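Local atomic coordinates of alpha-rhamnosidase (Dictyoglomus thermophilum, PDB entry 6I60), a protein that probably hydrolyses terminal non-reducing alpha-L-rhamnose residues from alpha-L-rhamnosides. Residues V439-Y444 with E451-K456; G374-K379 with I391-L396. One frame throughout, in Å; residues are numbered along the deposited sequence.

In the fold
Both contacts bridge the two facing sheets of one beta-sandwich, the concanavalin-like domain, and their centres lie about 6 Å apart. Each joins one strand of each sheet: 438-442 neighbours 388-394 in one, and 453-458 neighbours 375-380 in the other. Touching residues are mostly buried in contact 1, entirely so in contact 2. The two meet where Ile453 CD1 packs on Ile376 CD1 at 3.7 Å and on Ile378. On the face of the 453-458/375-380 sheet turned away from the sandwich interior, Glu454 forms salt bridges with Lys377 and Lys379. Contact 2 is aliphatic with a histidine beside it, whereas contact 1 runs from an isoleucine pair to a tyrosine and aspartate just beyond the strand ends.

Contact 1. Residues V439-Y444 with E451-K456; sequences VEILGY and EDIEGK
Ile453 and Ile441 meet methyl to methyl between two facing sheets, their delta branches pointing at one another. The CD1 atoms of Ile441 and Ile453 lie 3.6 Å apart, and Ile441 CD1 also rests on Ile453 CG1 at 3.7 Å. With CG1 beside the backbone N (chi1 -75°), Ile453 sends its longer branch into the interior, where Tyr366 of strand 363-368 also packs on it.

One end of the contact is polar. Tyr444, in the loop that follows strand 438-442, extends its ring toward the opposite sheet, CG lying anti to the backbone N (chi1 -170°). Its phenol oxygen comes within 3.0 Å of Asp452 OD2, yet the hydrogen bond of Tyr444 OH is made to the backbone oxygen of Lys379. The tyrosine and aspartate side chains cross at about a right angle, although the planes of ring and carboxylate are only 17° apart. Asp452 is held by other partners: OD1 forms a salt bridge with Arg381 NH2, and OD2 accepts the backbone N-H of Thr449. This buried carboxylate thus has a charge partner and a main-chain donor, which would be expected to stabilise its negative form. With an alanine here, Arg381 would probably lose this salt-bridge partner, the Thr449 N-H its acceptor, and the Tyr444 hydroxyl the group beside it.

The nearest CA atoms, those of Tyr444 and Asp452, are 10.2 Å apart, so side chains alone bridge the segments, as is characteristic of the face-to-face packing of sheets in a concanavalin-like beta-sandwich.

Contact 2. Residues G374-K379 with I391-L396; sequences GWIKIK and IRHAEL
This is an apolar sheet-to-sheet contact in the interior of the beta-sandwich, made where Ile376 of strand 375-380 faces Ile391 and His393 of strand 388-394. The two isoleucines reach toward each other tip to tip. Ile376 CD1 settles on the branch methyl of its partner, Ile391 CG2, at 3.6 Å, and stands 4.2 Å from Ile391 CD1, so that one methyl meets both methyl ends of the opposing side chain. Ile376 CG1 follows at 4.0 Å from Ile391 CG2. In Ile376, CG1 lies between the backbone N and the carbonyl carbon (chi1 68°), a rotation that turns the longer branch toward the other sheet.

His393 adds a looser contact: its NE2 lies 4.4 Å from Ile376 CG1, which approaches the ring obliquely. The other ring nitrogen, ND1, is hydrogen-bonded to the backbone oxygen of Ala413. His434 stacks on the imidazole and Phe436 meets it edge-to-face, so the ring's orientation is probably set largely by partners beyond these two strands. Ile378 approaches Ile391 only marginally, its CG2 being 4.5 Å from Ile391 CD1. Along strand 375-380, Ile376 and Ile378 point inward while Lys377 between them points away, the alternation of a strand whose one face is turned to the sandwich interior.

Val439 of strand 438-442 packs on Ile376, Ile391 and His393 alike. Strand 375-380 itself runs antiparallel between 453-458 and 425-427, and strand 388-394 between 438-442 and 414-418, so each segment belongs to an inner strand of its sheet.

Contact 1. Residues V439-Y444 with E451-K456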
ATOM      1  N   VAL A 439      24.362   7.187   6.529  1.00 47.56           N
ATOM      2  CA  VAL A 439      24.825   6.003   7.241  1.00 49.37           C
ATOM      3  C   VAL A 439      26.178   6.319   7.861  1.00 53.58           C
ATOM      4  O   VAL A 439      27.067   6.844   7.183  1.00 58.00           O
ATOM      5  CB  VAL A 439      24.928   4.780   6.306  1.00 49.37           C
ATOM      6  CG1 VAL A 439      25.965   3.792   6.815  1.00 50.72           C
ATOM      7  CG2 VAL A 439      23.573   4.107   6.163  1.00 48.09           C
ATOM      8  N   GLU A 440      26.331   6.011   9.146  1.00 52.32           N
ATOM      9  CA  GLU A 440      27.594   6.173   9.853  1.00 53.77           C
ATOM     10  C   GLU A 440      28.152   4.801  10.202  1.00 51.50           C
ATOM     11  O   GLU A 440      27.430   3.953  10.737  1.00 54.29           O
ATOM     12  CB  GLU A 440      27.412   7.011  11.120  1.00 54.19           C
ATOM     13  CG  GLU A 440      28.586   6.929  12.080  1.00 55.13           C
ATOM     14  CD  GLU A 440      28.248   7.452  13.458  1.00 56.50           C
ATOM     15  OE1 GLU A 440      27.948   8.658  13.578  1.00 60.54           O
ATOM     16  OE2 GLU A 440      28.285   6.658  14.422  1.00 62.30           O
ATOM     17  N   ILE A 441      29.429   4.584   9.900  1.00 53.76           N
ATOM     18  CA  ILE A 441      30.102   3.317  10.173  1.00 54.10           C
ATOM     19  C   ILE A 441      31.338   3.602  11.013  1.00 53.99           C
ATOM     20  O   ILE A 441      32.211   4.376  10.602  1.00 56.88           O
ATOM     21  CB  ILE A 441      30.480   2.577   8.881  1.00 56.13           C
ATOM     22  CG1 ILE A 441      29.241   2.351   8.017  1.00 57.74           C
ATOM     23  CG2 ILE A 441      31.163   1.253   9.204  1.00 52.96           C
ATOM     24  CD1 ILE A 441      29.475   2.617   6.557  1.00 60.37           C
ATOM     25  N   LEU A 442      31.411   2.976  12.183  1.00 53.38           N
ATOM     26  CA  LEU A 442      32.558   3.091  13.070  1.00 52.45           C
ATOM     27  C   LEU A 442      33.189   1.719  13.235  1.00 53.20           C
ATOM     28  O   LEU A 442      32.482   0.729  13.453  1.00 56.55           O
ATOM     29  CB  LEU A 442      32.152   3.659  14.433  1.00 56.90           C
ATOM     30  CG  LEU A 442      33.281   3.778  15.460  1.00 68.53           C
ATOM     31  CD1 LEU A 442      33.796   5.210  15.530  1.00 71.70           C
ATOM     32  CD2 LEU A 442      32.829   3.295  16.833  1.00 67.46           C
ATOM     33  N   GLY A 443      34.510   1.660  13.123  1.00 64.17           N
ATOM     34  CA  GLY A 443      35.237   0.421  13.288  1.00 53.75           C
ATOM     35  C   GLY A 443      35.586  -0.311  12.012  1.00 55.03           C
ATOM     36  O   GLY A 443      35.951  -1.491  12.083  1.00 66.18           O
ATOM     37  N   TYR A 444      35.486   0.338  10.860  1.00 56.50           N
ATOM     38  CA  TYR A 444      35.828  -0.321   9.610  1.00 58.30           C
ATOM     39  C   TYR A 444      37.331  -0.586   9.550  1.00 62.49           C
ATOM     40  O   TYR A 444      38.130   0.260   9.967  1.00 61.22           O
ATOM     41  CB  TYR A 444      35.401   0.536   8.419  1.00 54.92           C
ATOM     42  CG  TYR A 444      35.491  -0.177   7.093  1.00 56.12           C
ATOM     43  CD1 TYR A 444      36.616  -0.050   6.291  1.00 56.46           C
ATOM     44  CD2 TYR A 444      34.454  -0.984   6.645  1.00 51.52           C
ATOM     45  CE1 TYR A 444      36.705  -0.700   5.079  1.00 52.91           C
ATOM     46  CE2 TYR A 444      34.532  -1.640   5.436  1.00 54.34           C
ATOM     47  CZ  TYR A 444      35.662  -1.493   4.656  1.00 57.36           C
ATOM     48  OH  TYR A 444      35.750  -2.143   3.447  1.00 69.08           O
ATOM     49  N   GLU A 451      32.077   1.683  -2.873  1.00 52.66           N
ATOM     50  CA  GLU A 451      31.711   0.342  -3.311  1.00 55.91           C
ATOM     51  C   GLU A 451      31.468  -0.605  -2.143  1.00 61.43           C
ATOM     52  O   GLU A 451      30.664  -1.537  -2.267  1.00 65.87           O
ATOM     53  CB  GLU A 451      32.800  -0.234  -4.220  1.00 58.94           C
ATOM     54  CG  GLU A 451      32.464  -1.589  -4.835  1.00 81.90           C
ATOM     55  CD  GLU A 451      33.146  -2.754  -4.125  1.00 83.00           C
ATOM     56  OE1 GLU A 451      33.736  -2.541  -3.043  1.00 70.78           O
ATOM     57  OE2 GLU A 451      33.087  -3.887  -4.651  1.00 77.63           O
ATOM     58  N   ASP A 452      32.136  -0.382  -1.010  1.00 55.26           N
ATOM     59  CA  ASP A 452      31.986  -1.238   0.161  1.00 55.06           C
ATOM     60  C   ASP A 452      30.651  -1.055   0.869  1.00 56.21           C
ATOM     61  O   ASP A 452      30.377  -1.788   1.824  1.00 61.02           O
ATOM     62  CB  ASP A 452      33.128  -0.980   1.145  1.00 57.60           C
ATOM     63  CG  ASP A 452      34.492  -1.174   0.514  1.00 62.77           C
ATOM     64  OD1 ASP A 452      34.607  -1.995  -0.421  1.00 66.47           O
ATOM     65  OD2 ASP A 452      35.452  -0.504   0.953  1.00 65.30           O
ATOM     66  N   ILE A 453      29.825  -0.107   0.436  1.00 58.30           N
ATOM     67  CA  ILE A 453      28.508   0.132   1.013  1.00 56.14           C
ATOM     68  C   ILE A 453      27.475  -0.013  -0.096  1.00 58.98           C
ATOM     69  O   ILE A 453      27.631   0.570  -1.175  1.00 68.19           O
ATOM     70  CB  ILE A 453      28.420   1.523   1.670  1.00 60.48           C
ATOM     71  CG1 ILE A 453      29.170   1.532   3.001  1.00 55.82           C
ATOM     72  CG2 ILE A 453      26.974   1.932   1.882  1.00 58.63           C
ATOM     73  CD1 ILE A 453      28.909   0.311   3.845  1.00 62.85           C
ATOM     74  N   GLU A 454      26.431  -0.798   0.164  1.00 54.62           N
ATOM     75  CA  GLU A 454      25.365  -1.037  -0.804  1.00 53.94           C
ATOM     76  C   GLU A 454      24.028  -0.899  -0.091  1.00 56.28           C
ATOM     77  O   GLU A 454      23.694  -1.718   0.771  1.00 58.70           O
ATOM     78  CB  GLU A 454      25.500  -2.419  -1.446  1.00 55.31           C
ATOM     79  CG  GLU A 454      26.133  -2.403  -2.825  1.00 61.21           C
ATOM     80  CD  GLU A 454      26.402  -3.798  -3.354  1.00 68.55           C
ATOM     81  OE1 GLU A 454      25.473  -4.634  -3.330  1.00 71.19           O
ATOM     82  OE2 GLU A 454      27.544  -4.061  -3.791  1.00 74.79           O
ATOM     83  N   GLY A 455      23.266   0.131  -0.449  1.00 50.73           N
ATOM     84  CA  GLY A 455      21.959   0.329   0.154  1.00 44.14           C
ATOM     85  C   GLY A 455      20.922  -0.601  -0.453  1.00 49.90           C
ATOM     86  O   GLY A 455      20.865  -0.799  -1.667  1.00 50.84           O
ATOM     87  N   LYS A 456      20.095  -1.178   0.412  1.00 52.50           N
ATOM     88  CA  LYS A 456      19.030  -2.090   0.005  1.00 51.41           C
ATOM     89  C   LYS A 456      17.688  -1.431   0.301  1.00 46.83           C
ATOM     90  O   LYS A 456      17.349  -1.195   1.465  1.00 47.42           O
ATOM     91  CB  LYS A 456      19.161  -3.433   0.722  1.00 52.28           C
ATOM     92  CG  LYS A 456      20.433  -4.201   0.380  1.00 60.17           C
ATOM     93  CD  LYS A 456      20.512  -4.520  -1.109  1.00 63.37           C
ATOM     94  CE  LYS A 456      21.706  -5.407  -1.427  1.00 56.45           C
ATOM     95  NZ  LYS A 456      21.349  -6.852  -1.367  1.00 61.21           N
TER

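Contact 2. Residues G374-K379 with I391-L396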
ATOM      1  N   GLY A 374      14.937   0.413   4.490  1.00 49.78           N
ATOM      2  CA  GLY A 374      15.625  -0.850   4.341  1.00 49.37           C
ATOM      3  C   GLY A 374      16.883  -0.934   5.178  1.00 46.48           C
ATOM      4  O   GLY A 374      16.899  -0.507   6.337  1.00 44.04           O
ATOM      5  N   TRP A 375      17.943  -1.486   4.599  1.00 42.70           N
ATOM      6  CA  TRP A 375      19.211  -1.636   5.294  1.00 47.69           C
ATOM      7  C   TRP A 375      20.332  -1.454   4.279  1.00 47.00           C
ATOM      8  O   TRP A 375      20.097  -1.089   3.123  1.00 46.37           O
ATOM      9  CB  TRP A 375      19.282  -2.994   6.003  1.00 48.91           C
ATOM     10  CG  TRP A 375      19.002  -4.161   5.103  1.00 52.58           C
ATOM     11  CD1 TRP A 375      19.840  -4.697   4.169  1.00 53.08           C
ATOM     12  CD2 TRP A 375      17.800  -4.940   5.056  1.00 50.02           C
ATOM     13  NE1 TRP A 375      19.234  -5.760   3.543  1.00 49.91           N
ATOM     14  CE2 TRP A 375      17.981  -5.930   4.070  1.00 49.21           C
ATOM     15  CE3 TRP A 375      16.589  -4.897   5.753  1.00 51.12           C
ATOM     16  CZ2 TRP A 375      16.998  -6.867   3.763  1.00 53.97           C
ATOM     17  CZ3 TRP A 375      15.613  -5.829   5.446  1.00 60.57           C
ATOM     18  CH2 TRP A 375      15.824  -6.800   4.461  1.00 56.25           C
ATOM     19  N   ILE A 376      21.564  -1.713   4.713  1.00 47.98           N
ATOM     20  CA  ILE A 376      22.726  -1.619   3.844  1.00 50.47           C
ATOM     21  C   ILE A 376      23.485  -2.937   3.896  1.00 51.75           C
ATOM     22  O   ILE A 376      23.314  -3.748   4.808  1.00 49.48           O
ATOM     23  CB  ILE A 376      23.654  -0.444   4.224  1.00 56.17           C
ATOM     24  CG1 ILE A 376      24.331  -0.707   5.568  1.00 46.09           C
ATOM     25  CG2 ILE A 376      22.883   0.868   4.262  1.00 56.81           C
ATOM     26  CD1 ILE A 376      25.755  -0.223   5.618  1.00 52.93           C
ATOM     27  N   LYS A 377      24.322  -3.147   2.886  1.00 56.46           N
ATOM     28  CA  LYS A 377      25.236  -4.279   2.835  1.00 55.69           C
ATOM     29  C   LYS A 377      26.659  -3.748   2.847  1.00 55.87           C
ATOM     30  O   LYS A 377      27.004  -2.873   2.045  1.00 57.35           O
ATOM     31  CB  LYS A 377      24.996  -5.135   1.589  1.00 58.11           C
ATOM     32  CG  LYS A 377      26.062  -6.191   1.359  1.00 56.41           C
ATOM     33  CD  LYS A 377      25.668  -7.144   0.247  1.00 62.54           C
ATOM     34  CE  LYS A 377      26.789  -7.296  -0.764  1.00 61.98           C
ATOM     35  NZ  LYS A 377      26.653  -6.335  -1.889  1.00 66.77           N
ATOM     36  N   ILE A 378      27.476  -4.266   3.758  1.00 57.91           N
ATOM     37  CA  ILE A 378      28.852  -3.814   3.915  1.00 56.05           C
ATOM     38  C   ILE A 378      29.792  -4.910   3.432  1.00 53.23           C
ATOM     39  O   ILE A 378      29.506  -6.106   3.554  1.00 55.99           O
ATOM     40  CB  ILE A 378      29.159  -3.413   5.377  1.00 58.31           C
ATOM     41  CG1 ILE A 378      30.451  -2.597   5.455  1.00 57.24           C
ATOM     42  CG2 ILE A 378      29.231  -4.639   6.284  1.00 52.21           C
ATOM     43  CD1 ILE A 378      30.788  -2.127   6.853  1.00 61.94           C
ATOM     44  N   LYS A 379      30.910  -4.488   2.848  1.00 57.60           N
ATOM     45  CA  LYS A 379      31.988  -5.382   2.446  1.00 55.49           C
ATOM     46  C   LYS A 379      33.205  -5.062   3.302  1.00 56.69           C
ATOM     47  O   LYS A 379      33.638  -3.906   3.359  1.00 60.21           O
ATOM     48  CB  LYS A 379      32.312  -5.228   0.959  1.00 55.61           C
ATOM     49  CG  LYS A 379      31.127  -5.439   0.029  1.00 60.27           C
ATOM     50  CD  LYS A 379      31.533  -5.253  -1.429  1.00 61.31           C
ATOM     51  CE  LYS A 379      30.356  -5.465  -2.368  1.00 61.60           C
ATOM     52  NZ  LYS A 379      30.195  -4.335  -3.326  1.00 61.30           N
ATOM     53  N   ILE A 391      27.018   0.118  12.549  1.00 46.45           N
ATOM     54  CA  ILE A 391      26.382   0.826  11.443  1.00 45.33           C
ATOM     55  C   ILE A 391      25.177   1.575  11.996  1.00 49.52           C
ATOM     56  O   ILE A 391      24.203   0.953  12.437  1.00 55.46           O
ATOM     57  CB  ILE A 391      25.960  -0.127  10.317  1.00 44.12           C
ATOM     58  CG1 ILE A 391      27.117  -1.048   9.931  1.00 47.21           C
ATOM     59  CG2 ILE A 391      25.466   0.659   9.114  1.00 44.46           C
ATOM     60  CD1 ILE A 391      26.687  -2.262   9.140  1.00 41.85           C
ATOM     61  N   ARG A 392      25.232   2.903  11.961  1.00 46.78           N
ATOM     62  CA  ARG A 392      24.134   3.751  12.399  1.00 49.28           C
ATOM     63  C   ARG A 392      23.453   4.395  11.197  1.00 51.00           C
ATOM     64  O   ARG A 392      24.079   4.633  10.160  1.00 50.35           O
ATOM     65  CB  ARG A 392      24.626   4.837  13.359  1.00 56.84           C
ATOM     66  CG  ARG A 392      25.379   4.302  14.565  1.00 56.68           C
ATOM     67  CD  ARG A 392      25.693   5.414  15.553  1.00 56.60           C
ATOM     68  NE  ARG A 392      24.560   5.698  16.427  1.00 67.27           N
ATOM     69  CZ  ARG A 392      24.537   6.677  17.326  1.00 75.84           C
ATOM     70  NH1 ARG A 392      25.590   7.472  17.470  1.00 62.60           N
ATOM     71  NH2 ARG A 392      23.459   6.862  18.079  1.00 68.82           N
ATOM     72  N   HIS A 393      22.161   4.678  11.348  1.00 51.27           N
ATOM     73  CA  HIS A 393      21.349   5.246  10.279  1.00 48.20           C
ATOM     74  C   HIS A 393      20.603   6.467  10.797  1.00 45.81           C
ATOM     75  O   HIS A 393      20.176   6.499  11.956  1.00 53.62           O
ATOM     76  CB  HIS A 393      20.349   4.218   9.730  1.00 48.82           C
ATOM     77  CG  HIS A 393      20.934   2.856   9.516  1.00 50.96           C
ATOM     78  ND1 HIS A 393      21.299   2.028  10.556  1.00 51.67           N
ATOM     79  CD2 HIS A 393      21.205   2.172   8.379  1.00 54.53           C
ATOM     80  CE1 HIS A 393      21.777   0.897  10.071  1.00 53.66           C
ATOM     81  NE2 HIS A 393      21.730   0.957   8.752  1.00 58.27           N
ATOM     82  N   ALA A 394      20.439   7.468   9.936  1.00 42.42           N
ATOM     83  CA  ALA A 394      19.760   8.692  10.329  1.00 48.72           C
ATOM     84  C   ALA A 394      19.138   9.354   9.109  1.00 48.87           C
ATOM     85  O   ALA A 394      19.524   9.094   7.965  1.00 41.33           O
ATOM     86  CB  ALA A 394      20.712   9.663  11.034  1.00 54.54           C
ATOM     87  N   GLU A 395      18.161  10.222   9.375  1.00 50.46           N
ATOM     88  CA  GLU A 395      17.453  10.966   8.342  1.00 51.84           C
ATOM     89  C   GLU A 395      18.118  12.301   8.022  1.00 58.05           C
ATOM     90  O   GLU A 395      18.116  12.730   6.863  1.00 57.16           O
ATOM     91  CB  GLU A 395      16.004  11.213   8.770  1.00 45.46           C
ATOM     92  CG  GLU A 395      15.051  10.067   8.481  1.00 52.93           C
ATOM     93  CD  GLU A 395      13.593  10.474   8.633  1.00 59.97           C
ATOM     94  OE1 GLU A 395      13.293  11.290   9.530  1.00 55.54           O
ATOM     95  OE2 GLU A 395      12.748   9.983   7.853  1.00 65.05           O
ATOM     96  N   LEU A 396      18.685  12.966   9.024  1.00 52.63           N
ATOM     97  CA  LEU A 396      19.220  14.313   8.885  1.00 52.88           C
ATOM     98  C   LEU A 396      20.688  14.349   9.299  1.00 56.86           C
ATOM     99  O   LEU A 396      21.255  13.359   9.767  1.00 54.11           O
ATOM    100  CB  LEU A 396      18.397  15.305   9.711  1.00 52.10           C
ATOM    101  CG  LEU A 396      16.889  15.216   9.482  1.00 56.01           C
ATOM    102  CD1 LEU A 396      16.128  16.050  10.500  1.00 45.95           C
ATOM    103  CD2 LEU A 396      16.547  15.639   8.059  1.00 49.99           C
TER